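Local coordinates for protein diol-dehydratase (Roseburia inulinivorans, PDB 5I2A) that probably dehydrates 1,2-propanediol, acting as a B12-independent diol dehydratase of the glycyl radical enzyme family, at residues A[396-401]-A[408-413]; A[775-780]-A[788-793]. One frame throughout, in Å; residues are numbered along the deposited sequence.

Contact 1. Residues A[396-401]-A[408-413]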
loop_
_atom_site.group_PDB
_atom_site.type_symbol
_atom_site.label_atom_id
_atom_site.label_comp_id
_atom_site.label_asym_id
_atom_site.label_seq_id
_atom_site.Cartn_x
_atom_site.Cartn_y
_atom_site.Cartn_z
ATOM N N ARG A 396 42.570 7.004 -27.975
ATOM C CA ARG A 396 41.479 6.614 -28.853
ATOM C C ARG A 396 40.183 7.364 -28.506
ATOM O O ARG A 396 39.410 7.736 -29.387
ATOM C CB ARG A 396 41.249 5.108 -28.767
ATOM C CG ARG A 396 40.202 4.603 -29.703
ATOM C CD ARG A 396 40.748 4.465 -31.119
ATOM N NE ARG A 396 39.740 3.919 -32.016
ATOM C CZ ARG A 396 38.905 4.660 -32.741
ATOM N NH1 ARG A 396 38.967 5.987 -32.673
ATOM N NH2 ARG A 396 38.016 4.075 -33.539
ATOM N N ALA A 397 39.949 7.578 -27.214
ATOM C CA ALA A 397 38.798 8.362 -26.771
ATOM C C ALA A 397 38.920 9.800 -27.286
ATOM O O ALA A 397 37.963 10.371 -27.800
ATOM C CB ALA A 397 38.682 8.341 -25.245
ATOM N N ALA A 398 40.119 10.359 -27.151
ATOM C CA ALA A 398 40.386 11.726 -27.579
ATOM C C ALA A 398 40.160 11.868 -29.088
ATOM O O ALA A 398 39.624 12.867 -29.546
ATOM C CB ALA A 398 41.810 12.140 -27.196
ATOM N N GLU A 399 40.538 10.840 -29.838
ATOM C CA GLU A 399 40.279 10.802 -31.272
ATOM C C GLU A 399 38.790 10.890 -31.579
ATOM O O GLU A 399 38.384 11.570 -32.517
ATOM C CB GLU A 399 40.850 9.523 -31.895
ATOM C CG GLU A 399 42.369 9.502 -31.993
ATOM C CD GLU A 399 42.938 8.104 -32.249
ATOM O OE1 GLU A 399 44.176 7.946 -32.185
ATOM O OE2 GLU A 399 42.151 7.166 -32.497
ATOM N N LEU A 400 37.982 10.185 -30.794
ATOM C CA LEU A 400 36.543 10.257 -30.971
ATOM C C LEU A 400 36.035 11.655 -30.639
ATOM O O LEU A 400 35.229 12.208 -31.369
ATOM C CB LEU A 400 35.822 9.218 -30.108
ATOM C CG LEU A 400 34.314 9.119 -30.331
ATOM C CD1 LEU A 400 34.001 8.672 -31.751
ATOM C CD2 LEU A 400 33.693 8.157 -29.320
ATOM N N THR A 401 36.514 12.225 -29.537
ATOM C CA THR A 401 36.072 13.554 -29.142
ATOM C C THR A 401 36.402 14.583 -30.229
ATOM O O THR A 401 35.612 15.475 -30.512
ATOM C CB THR A 401 36.700 13.978 -27.807
ATOM O OG1 THR A 401 36.373 13.008 -26.808
ATOM C CG2 THR A 401 36.180 15.340 -27.370
ATOM N N PRO A 408 33.744 10.282 -25.926
ATOM C CA PRO A 408 32.930 9.904 -24.770
ATOM C C PRO A 408 32.930 11.049 -23.789
ATOM O O PRO A 408 33.701 11.985 -23.981
ATOM C CB PRO A 408 33.660 8.698 -24.199
ATOM C CG PRO A 408 35.114 8.967 -24.557
ATOM C CD PRO A 408 35.107 9.724 -25.859
ATOM N N ALA A 409 32.074 10.996 -22.778
ATOM C CA ALA A 409 32.232 11.859 -21.617
ATOM C C ALA A 409 33.285 11.221 -20.704
ATOM O O ALA A 409 33.415 10.000 -20.684
ATOM C CB ALA A 409 30.906 12.043 -20.878
ATOM N N TYR A 410 34.016 12.050 -19.963
ATOM C CA TYR A 410 35.144 11.611 -19.147
ATOM C C TYR A 410 34.811 11.696 -17.652
ATOM O O TYR A 410 34.383 12.743 -17.176
ATOM C CB TYR A 410 36.397 12.458 -19.468
ATOM C CG TYR A 410 36.842 12.323 -20.919
ATOM C CD1 TYR A 410 36.208 13.039 -21.935
ATOM C CD2 TYR A 410 37.877 11.469 -21.271
ATOM C CE1 TYR A 410 36.600 12.902 -23.270
ATOM C CE2 TYR A 410 38.271 11.319 -22.597
ATOM C CZ TYR A 410 37.630 12.037 -23.590
ATOM O OH TYR A 410 38.010 11.884 -24.897
ATOM N N TYR A 411 35.025 10.598 -16.925
ATOM C CA TYR A 411 34.684 10.505 -15.501
ATOM C C TYR A 411 35.898 10.113 -14.655
ATOM O O TYR A 411 36.693 9.267 -15.042
ATOM C CB TYR A 411 33.535 9.509 -15.284
ATOM C CG TYR A 411 32.282 9.927 -16.042
ATOM C CD1 TYR A 411 31.328 10.763 -15.455
ATOM C CD2 TYR A 411 32.088 9.533 -17.359
ATOM C CE1 TYR A 411 30.203 11.171 -16.155
ATOM C CE2 TYR A 411 30.960 9.934 -18.073
ATOM C CZ TYR A 411 30.025 10.751 -17.470
ATOM O OH TYR A 411 28.936 11.150 -18.194
ATOM N N ASN A 412 36.012 10.736 -13.491
ATOM C CA ASN A 412 37.180 10.573 -12.638
ATOM C C ASN A 412 36.988 9.523 -11.527
ATOM O O ASN A 412 36.436 9.819 -10.464
ATOM C CB ASN A 412 37.542 11.941 -12.047
ATOM C CG ASN A 412 38.819 11.914 -11.218
ATOM O OD1 ASN A 412 39.542 10.928 -11.208
ATOM N ND2 ASN A 412 39.095 13.011 -10.524
ATOM N N ASP A 413 37.451 8.307 -11.787
ATOM C CA ASP A 413 37.506 7.238 -10.773
ATOM C C ASP A 413 37.953 7.713 -9.397
ATOM O O ASP A 413 37.365 7.340 -8.378
ATOM C CB ASP A 413 38.467 6.123 -11.204
ATOM C CG ASP A 413 37.822 5.101 -12.117
ATOM O OD1 ASP A 413 36.821 5.430 -12.773
ATOM O OD2 ASP A 413 38.324 3.958 -12.183
#
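Tyr410 reaches across to Ala397 and Thr401, joining helix 391-402 to the strand it leads into, the second half of the beta-alpha-beta unit made of strand 380-385, this helix and strand 409-412. The short axes of helix and strand run at 140° and approach to 10.5 Å, a spacing that lets a tyrosine span the layer. The side chain of Tyr410 can be traced outward. Its CB already points toward the helix, and CG is placed anti to the carbonyl carbon (chi1 -61°), which sends the ring to the helix with its hydroxyl end leading. Contact across the segments begins at the outer half of the ring: Tyr410 CE2 packs against Ala397 CB at 4.0 Å, while CE1, on the other flank, lies near Thr401 OG1. At the tip, Tyr410 OH donates a hydrogen bond of 2.8 Å to Thr401 OG1, which sits at the ring edge, near the ring plane. That threonine oxygen is also hydrogen-bonded to Leu407 O in the connecting loop, and this second bond ties the end of the helix to the approach of the strand. Ile777 of helix 766-781 packs on the tyrosine from outside the unit. Beside the ring, Pro408, preceded by a cis peptide bond, fills the corner where the strand begins. Leu400 CD2 meets Pro408 CD at 4.1 Å, and Pro408 CD lies 3.6 Å from Thr401 OG1. All six touching residues are buried, and the proline ring finishes the packing with Pro408 CG 3.7 Å from Ala397 CB.

Contact 2. Residues A[775-780]-A[788-793]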
loop_
_atom_site.group_PDB
_atom_site.type_symbol
_atom_site.label_atom_id
_atom_site.label_comp_id
_atom_site.label_asym_id
_atom_site.label_seq_id
_atom_site.Cartn_x
_atom_site.Cartn_y
_atom_site.Cartn_z
ATOM N N SER A 775 45.952 16.043 -21.061
ATOM C CA SER A 775 46.557 16.761 -19.941
ATOM C C SER A 775 45.629 17.794 -19.327
ATOM O O SER A 775 45.679 18.038 -18.128
ATOM C CB SER A 775 47.852 17.456 -20.379
ATOM O OG SER A 775 48.844 16.495 -20.661
ATOM N N LEU A 776 44.820 18.435 -20.158
ATOM C CA LEU A 776 43.812 19.364 -19.658
ATOM C C LEU A 776 42.868 18.648 -18.701
ATOM O O LEU A 776 42.639 19.113 -17.583
ATOM C CB LEU A 776 43.021 19.982 -20.810
ATOM C CG LEU A 776 41.912 20.960 -20.435
ATOM C CD1 LEU A 776 42.491 22.221 -19.814
ATOM C CD2 LEU A 776 41.064 21.309 -21.657
ATOM N N ILE A 777 42.339 17.509 -19.145
ATOM C CA ILE A 777 41.437 16.694 -18.334
ATOM C C ILE A 777 42.102 16.229 -17.033
ATOM O O ILE A 777 41.537 16.371 -15.957
ATOM C CB ILE A 777 40.945 15.463 -19.115
ATOM C CG1 ILE A 777 40.128 15.895 -20.338
ATOM C CG2 ILE A 777 40.096 14.551 -18.211
ATOM C CD1 ILE A 777 39.793 14.742 -21.290
ATOM N N ARG A 778 43.312 15.688 -17.128
ATOM C CA ARG A 778 44.015 15.241 -15.930
ATOM C C ARG A 778 44.319 16.382 -14.949
ATOM O O ARG A 778 44.281 16.176 -13.748
ATOM C CB ARG A 778 45.303 14.524 -16.308
ATOM C CG ARG A 778 45.059 13.160 -16.904
ATOM C CD ARG A 778 46.264 12.280 -16.714
ATOM N NE ARG A 778 46.062 10.908 -17.176
ATOM C CZ ARG A 778 45.401 9.975 -16.497
ATOM N NH1 ARG A 778 44.840 10.257 -15.330
ATOM N NH2 ARG A 778 45.297 8.756 -16.991
ATOM N N GLY A 779 44.607 17.578 -15.456
ATOM C CA GLY A 779 44.841 18.725 -14.593
ATOM C C GLY A 779 43.631 19.061 -13.727
ATOM O O GLY A 779 43.765 19.411 -12.557
ATOM N N TYR A 780 42.443 18.963 -14.315
ATOM C CA TYR A 780 41.185 19.144 -13.588
ATOM C C TYR A 780 40.927 17.978 -12.628
ATOM O O TYR A 780 40.581 18.180 -11.465
ATOM C CB TYR A 780 40.039 19.284 -14.591
ATOM C CG TYR A 780 38.663 19.395 -14.001
ATOM C CD1 TYR A 780 38.306 20.481 -13.220
ATOM C CD2 TYR A 780 37.704 18.429 -14.260
ATOM C CE1 TYR A 780 37.024 20.595 -12.695
ATOM C CE2 TYR A 780 36.420 18.531 -13.736
ATOM C CZ TYR A 780 36.091 19.620 -12.961
ATOM O OH TYR A 780 34.833 19.730 -12.436
ATOM N N MET A 788 34.265 15.770 -17.129
ATOM C CA MET A 788 34.404 16.754 -18.204
ATOM C C MET A 788 33.917 16.174 -19.516
ATOM O O MET A 788 34.058 14.976 -19.760
ATOM C CB MET A 788 35.855 17.209 -18.384
ATOM C CG MET A 788 36.314 18.308 -17.463
ATOM S SD MET A 788 37.947 18.937 -17.959
ATOM C CE MET A 788 37.518 20.396 -18.915
ATOM N N GLN A 789 33.378 17.034 -20.374
ATOM C CA GLN A 789 32.977 16.620 -21.718
ATOM C C GLN A 789 33.043 17.804 -22.683
ATOM O O GLN A 789 32.957 18.956 -22.269
ATOM C CB GLN A 789 31.573 16.036 -21.707
ATOM C CG GLN A 789 30.539 17.056 -21.282
ATOM C CD GLN A 789 29.148 16.459 -21.085
ATOM O OE1 GLN A 789 28.149 17.112 -21.375
ATOM N NE2 GLN A 789 29.083 15.220 -20.602
ATOM N N PHE A 790 33.179 17.501 -23.970
ATOM C CA PHE A 790 33.618 18.497 -24.933
ATOM C C PHE A 790 32.841 18.522 -26.233
ATOM O O PHE A 790 32.619 17.488 -26.868
ATOM C CB PHE A 790 35.091 18.274 -25.273
ATOM C CG PHE A 790 35.989 18.249 -24.075
ATOM C CD1 PHE A 790 36.157 17.086 -23.343
ATOM C CD2 PHE A 790 36.685 19.377 -23.703
ATOM C CE1 PHE A 790 36.992 17.062 -22.246
ATOM C CE2 PHE A 790 37.523 19.355 -22.618
ATOM C CZ PHE A 790 37.676 18.192 -21.892
ATOM N N ASN A 791 32.437 19.723 -26.622
ATOM C CA ASN A 791 32.148 20.017 -28.017
ATOM C C ASN A 791 33.460 20.334 -28.705
ATOM O O ASN A 791 34.340 20.957 -28.110
ATOM C CB ASN A 791 31.196 21.202 -28.159
ATOM C CG ASN A 791 29.752 20.788 -28.182
ATOM O OD1 ASN A 791 29.336 19.989 -29.025
ATOM N ND2 ASN A 791 28.972 21.313 -27.233
ATOM N N VAL A 792 33.600 19.904 -29.948
ATOM C CA VAL A 792 34.752 20.298 -30.763
ATOM C C VAL A 792 34.211 20.746 -32.116
ATOM O O VAL A 792 33.845 19.926 -32.941
ATOM C CB VAL A 792 35.774 19.162 -30.934
ATOM C CG1 VAL A 792 36.967 19.636 -31.803
ATOM C CG2 VAL A 792 36.279 18.677 -29.560
ATOM N N VAL A 793 34.116 22.051 -32.306
ATOM C CA VAL A 793 33.394 22.596 -33.450
ATOM C C VAL A 793 33.699 24.078 -33.563
ATOM O O VAL A 793 33.968 24.744 -32.570
ATOM C CB VAL A 793 31.857 22.347 -33.316
ATOM C CG1 VAL A 793 31.273 23.165 -32.177
ATOM C CG2 VAL A 793 31.120 22.613 -34.642
#
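Phe790 meets Leu776 and Ile777 with the outer atoms of its ring, CE1, CZ and CE2, both chains coming in obliquely. Its CG stands anti to the carbonyl carbon (chi1 -55°), carrying the ring out from the strand until Phe790 CZ lies 3.7 Å from Ile777 CG1. Ile777 continues along the ring, for its extended chain (chi2 171°) brings Ile777 CD1 to 3.8 Å from Phe790 CE1. Leu776 comes to the other flank, where Leu776 CD2 is 4.2 Å from Phe790 CE2. Beyond the two segments, Phe773 meets Phe790 edge-to-face and Thr401 of helix 391-402 packs on it as well. An alanine here takes away the ring atoms that Ile777 CG1 and Leu776 CD2 rest against, and would probably leave a gap between helix and strand.

One turn along the helix, Tyr780 receives Met788 in a Met-aromatic contact. The methionine chain runs out extended through CG and then bends at its last torsion. Met788 CG comes to 3.5 Å from Tyr780 CD2, while Met788 SD lies 4.5 Å from the centroid of the Tyr780 ring and 45° off its normal, hence neither squarely over the face nor at the edge. Met788 SD is also 4.0 Å from Tyr780 CB, and it packs against Ile777, 4.4 Å from Ile777 CG1. Between these two segments no hydrogen bond forms; they meet by apolar and Met-aromatic packing, on the helix-to-strand half of the beta-alpha-beta unit of strand 756-759, helix 766-781 and strand 787-792.

Overall arrangement
From the N terminus, contact 1 comes first: helix 391-402 turns through a short loop into strand 409-412, and the pairing of 396-401 with 408-413 closes that turn. More than 360 residues later, contact 2 closes the equivalent turn between helix 766-781 and strand 787-792. The two loops follow in series and neither encloses nor crosses the other. In space their centres are only 8 Å apart, because the two strands are antiparallel neighbours in one mixed sheet, linked by a probable backbone hydrogen bond, Tyr410 N to Met788 O. Thr401 also packs on Val792. The pyruvate formate lyase-like part of the chain and its glycine radical part thus meet at this seam.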